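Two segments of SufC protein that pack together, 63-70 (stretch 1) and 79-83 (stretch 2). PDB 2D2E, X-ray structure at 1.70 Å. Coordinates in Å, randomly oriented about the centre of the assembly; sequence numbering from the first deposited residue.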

ATOM      1  N   LEU A  63       6.949 -12.256   6.237  1.00 17.75           N
ATOM      2  CA  LEU A  63       6.201 -12.645   7.437  1.00 15.33           C
ATOM      3  C   LEU A  63       5.213 -11.581   7.850  1.00 18.07           C
ATOM      4  O   LEU A  63       5.586 -10.425   8.002  1.00 15.81           O
ATOM      5  CB  LEU A  63       7.163 -12.852   8.614  1.00 17.72           C
ATOM      6  CG  LEU A  63       8.418 -13.688   8.332  1.00 26.79           C
ATOM      7  CD1 LEU A  63       9.379 -13.624   9.511  1.00 31.28           C
ATOM      8  CD2 LEU A  63       8.007 -15.110   8.059  1.00 24.84           C
ATOM      9  N   LEU A  64       3.957 -11.973   8.037  1.00 14.84           N
ATOM     10  CA  LEU A  64       2.940 -11.036   8.483  1.00 14.81           C
ATOM     11  C   LEU A  64       2.566 -11.544   9.872  1.00 17.15           C
ATOM     12  O   LEU A  64       1.941 -12.602  10.017  1.00 19.49           O
ATOM     13  CB  LEU A  64       1.741 -11.055   7.537  1.00 14.43           C
ATOM     14  CG  LEU A  64       0.771  -9.886   7.729  1.00 15.83           C
ATOM     15  CD1 LEU A  64      -0.083  -9.694   6.483  1.00 16.95           C
ATOM     16  CD2 LEU A  64      -0.102 -10.134   8.961  1.00 13.68           C
ATOM     17  N   ASP A  65       2.981 -10.797  10.889  1.00 13.18           N
ATOM     18  CA  ASP A  65       2.746 -11.177  12.287  1.00 14.78           C
ATOM     19  C   ASP A  65       3.196 -12.614  12.567  1.00 21.52           C
ATOM     20  O   ASP A  65       2.472 -13.416  13.165  1.00 22.68           O
ATOM     21  CB  ASP A  65       1.281 -10.970  12.687  1.00 19.84           C
ATOM     22  CG  ASP A  65       0.890  -9.491  12.720  1.00 18.88           C
ATOM     23  OD1 ASP A  65       1.795  -8.631  12.843  1.00 16.27           O
ATOM     24  OD2 ASP A  65      -0.313  -9.190  12.630  1.00 21.31           O
ATOM     25  N   GLY A  66       4.405 -12.931  12.122  1.00 19.19           N
ATOM     26  CA  GLY A  66       4.966 -14.250  12.362  1.00 27.05           C
ATOM     27  C   GLY A  66       4.756 -15.331  11.319  1.00 25.56           C
ATOM     28  O   GLY A  66       5.500 -16.319  11.319  1.00 27.19           O
ATOM     29  N   GLU A  67       3.776 -15.170  10.432  1.00 24.73           N
ATOM     30  CA  GLU A  67       3.508 -16.189   9.412  1.00 26.02           C
ATOM     31  C   GLU A  67       4.016 -15.845   8.014  1.00 26.15           C
ATOM     32  O   GLU A  67       3.797 -14.737   7.515  1.00 21.50           O
ATOM     33  CB  GLU A  67       2.010 -16.458   9.299  1.00 31.64           C
ATOM     34  CG  GLU A  67       1.277 -16.654  10.595  1.00 38.42           C
ATOM     35  CD  GLU A  67      -0.199 -16.864  10.355  1.00 41.46           C
ATOM     36  OE1 GLU A  67      -0.556 -17.898   9.755  1.00 45.14           O
ATOM     37  OE2 GLU A  67      -1.000 -15.994  10.748  1.00 42.11           O
ATOM     38  N   ASN A  68       4.670 -16.815   7.376  1.00 22.67           N
ATOM     39  CA  ASN A  68       5.205 -16.649   6.023  1.00 25.62           C
ATOM     40  C   ASN A  68       4.017 -16.648   5.055  1.00 24.86           C
ATOM     41  O   ASN A  68       3.234 -17.601   5.019  1.00 29.65           O
ATOM     42  CB  ASN A  68       6.166 -17.817   5.715  1.00 26.13           C
ATOM     43  CG  ASN A  68       6.914 -17.661   4.384  1.00 32.11           C
ATOM     44  OD1 ASN A  68       7.664 -18.558   3.983  1.00 35.97           O
ATOM     45  ND2 ASN A  68       6.724 -16.537   3.705  1.00 22.01           N
ATOM     46  N   ILE A  69       3.862 -15.581   4.277  1.00 24.50           N
ATOM     47  CA  ILE A  69       2.742 -15.507   3.346  1.00 22.96           C
ATOM     48  C   ILE A  69       3.123 -15.685   1.887  1.00 21.66           C
ATOM     49  O   ILE A  69       2.264 -15.596   1.014  1.00 19.47           O
ATOM     50  CB  ILE A  69       1.994 -14.154   3.472  1.00 21.18           C
ATOM     51  CG1 ILE A  69       2.918 -12.988   3.081  1.00 28.00           C
ATOM     52  CG2 ILE A  69       1.472 -14.004   4.883  1.00 24.44           C
ATOM     53  CD1 ILE A  69       2.212 -11.622   3.067  1.00 26.44           C
ATOM     54  N   LEU A  70       4.403 -15.939   1.613  1.00 21.65           N
ATOM     55  CA  LEU A  70       4.848 -16.082   0.232  1.00 22.71           C
ATOM     56  C   LEU A  70       4.127 -17.166  -0.550  1.00 19.84           C
ATOM     57  O   LEU A  70       3.955 -17.039  -1.755  1.00 24.61           O
ATOM     58  CB  LEU A  70       6.359 -16.335   0.168  1.00 25.62           C
ATOM     59  CG  LEU A  70       7.260 -15.111   0.294  1.00 26.84           C
ATOM     60  CD1 LEU A  70       8.705 -15.515   0.076  1.00 34.51           C
ATOM     61  CD2 LEU A  70       6.845 -14.064  -0.733  1.00 31.84           C
ATOM     62  N   ARG A  79      -6.903 -12.271   3.709  1.00 25.24           N
ATOM     63  CA  ARG A  79      -7.572 -12.904   4.847  1.00 28.98           C
ATOM     64  C   ARG A  79      -6.701 -12.814   6.099  1.00 28.39           C
ATOM     65  O   ARG A  79      -7.207 -12.829   7.222  1.00 32.06           O
ATOM     66  CB  ARG A  79      -7.893 -14.375   4.527  1.00 29.01           C
ATOM     67  N   LYS A  80      -5.390 -12.709   5.904  1.00 24.24           N
ATOM     68  CA  LYS A  80      -4.455 -12.602   7.012  1.00 21.83           C
ATOM     69  C   LYS A  80      -4.242 -11.141   7.426  1.00 20.92           C
ATOM     70  O   LYS A  80      -3.509 -10.877   8.366  1.00 22.05           O
ATOM     71  CB  LYS A  80      -3.107 -13.233   6.647  1.00 26.47           C
ATOM     72  CG  LYS A  80      -3.120 -14.766   6.555  1.00 34.90           C
ATOM     73  CD  LYS A  80      -3.245 -15.407   7.939  1.00 36.83           C
ATOM     74  CE  LYS A  80      -3.130 -16.924   7.873  1.00 45.22           C
ATOM     75  NZ  LYS A  80      -4.174 -17.528   7.000  1.00 46.86           N
ATOM     76  N   GLY A  81      -4.862 -10.206   6.703  1.00 20.86           N
ATOM     77  CA  GLY A  81      -4.742  -8.801   7.060  1.00 17.78           C
ATOM     78  C   GLY A  81      -3.994  -7.875   6.104  1.00 14.53           C
ATOM     79  O   GLY A  81      -3.851  -6.692   6.394  1.00 15.32           O
ATOM     80  N   LEU A  82      -3.517  -8.394   4.979  1.00 13.52           N
ATOM     81  CA  LEU A  82      -2.795  -7.545   4.019  1.00  9.73           C
ATOM     82  C   LEU A  82      -3.785  -6.903   3.058  1.00 13.46           C
ATOM     83  O   LEU A  82      -4.544  -7.592   2.385  1.00 14.21           O
ATOM     84  CB  LEU A  82      -1.766  -8.378   3.246  1.00 11.48           C
ATOM     85  CG  LEU A  82      -0.814  -7.605   2.323  1.00 15.82           C
ATOM     86  CD1 LEU A  82       0.134  -6.701   3.132  1.00 11.05           C
ATOM     87  CD2 LEU A  82       0.003  -8.605   1.524  1.00 16.64           C
ATOM     88  N   PHE A  83      -3.772  -5.577   2.971  1.00 10.42           N
ATOM     89  CA  PHE A  83      -4.711  -4.881   2.109  1.00 11.33           C
ATOM     90  C   PHE A  83      -4.630  -5.282   0.634  1.00 14.31           C
ATOM     91  O   PHE A  83      -3.562  -5.277   0.015  1.00 13.32           O
ATOM     92  CB  PHE A  83      -4.526  -3.362   2.243  1.00 11.24           C
ATOM     93  CG  PHE A  83      -5.494  -2.565   1.432  1.00 12.62           C
ATOM     94  CD1 PHE A  83      -6.863  -2.730   1.612  1.00 12.13           C
ATOM     95  CD2 PHE A  83      -5.043  -1.620   0.516  1.00 12.57           C
ATOM     96  CE1 PHE A  83      -7.778  -1.971   0.883  1.00 13.89           C
ATOM     97  CE2 PHE A  83      -5.946  -0.857  -0.208  1.00 14.54           C
ATOM     98  CZ  PHE A  83      -7.314  -1.028  -0.021  1.00 16.83           C
TER

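No hydrogen bond links these two segments of SufC: a tight hairpin meets a segment that includes Gly81, the first residue after a helix to leave helical phi/psi, and the contacts are van der Waals ones, made by side chains against side chains and, at Lys80 and Gly81, against backbone, with one loosely matched pair of charges at the exposed edge. The contact is small, burying 258 Å² summed over both sides, and the backbones stay well apart; the nearest CA atoms across it, those of Leu64 and Lys80, are separated by 7.7 Å. Side chains fill the gap, and Leu64, Glu67 and Ile69 of the first segment all direct their CA-to-CB bonds toward the second.

Leu64 makes the most contacts. With chi1 and chi2 both t, it places CD2 3.5 Å from the carbonyl O of Lys80, a close approach of a methyl group to a backbone oxygen and not a polar bond. Its other methyl, CD1, lies 3.9 Å from CB of Leu82 and 4.3 Å from the backbone C of Gly81, so the forked end of this one side chain spans three successive residues. Leu82 meets a second apolar partner in Ile69, whose CD1 is 4.0 Å from Leu82 CD2. The Leu82 side chain, chi1 t and chi2 p, thus touches Leu64 through CB and Ile69 through a terminal methyl. All three of these residues are buried, and their van der Waals contacts form the apolar part of the interface.

At the exposed margin, the carboxylate of Glu67 meets the CD and CE end of Lys80. Glu67 OE1 comes to 3.3 Å from Lys80 CE, yet stands 4.6 Å from Lys80 NZ, beyond salt-bridge range. The carboxylate is thus nearer the last methylene than the ammonium group: chi4 of the lysine, at -59°, turns NZ off the line of approach. Opposite charges this near still attract, but without the close N-to-O contact of a salt bridge. Lys80 nevertheless has the largest area covered of any residue here, 78 Å²; its carbonyl O meets Leu64, and CE meets the Glu67 carboxylate.

Leu64 to Glu67 form a type I' beta turn. Leu64 and Glu67, the two ends of the turn, are joined by both hydrogen bonds, Leu64 N to Glu67 O at 2.8 Å and Glu67 N to Leu64 O at 3.2 Å, and both reach the other segment, while Asp65 and Gly66 at its tip bury no surface against it. Gly66, with phi 92°, has backbone angles at which a CB would be jammed against the preceding carbonyl O. Gly81 repeats the theme: its phi of 113° belongs to a Schellman motif with two bonds back into the last turn. A CB there would be jammed against the carbonyl O of Lys80, so the demand for glycine comes from its own backbone; Leu64 CD2 would be 4.2 Å from such an atom, which is no clash.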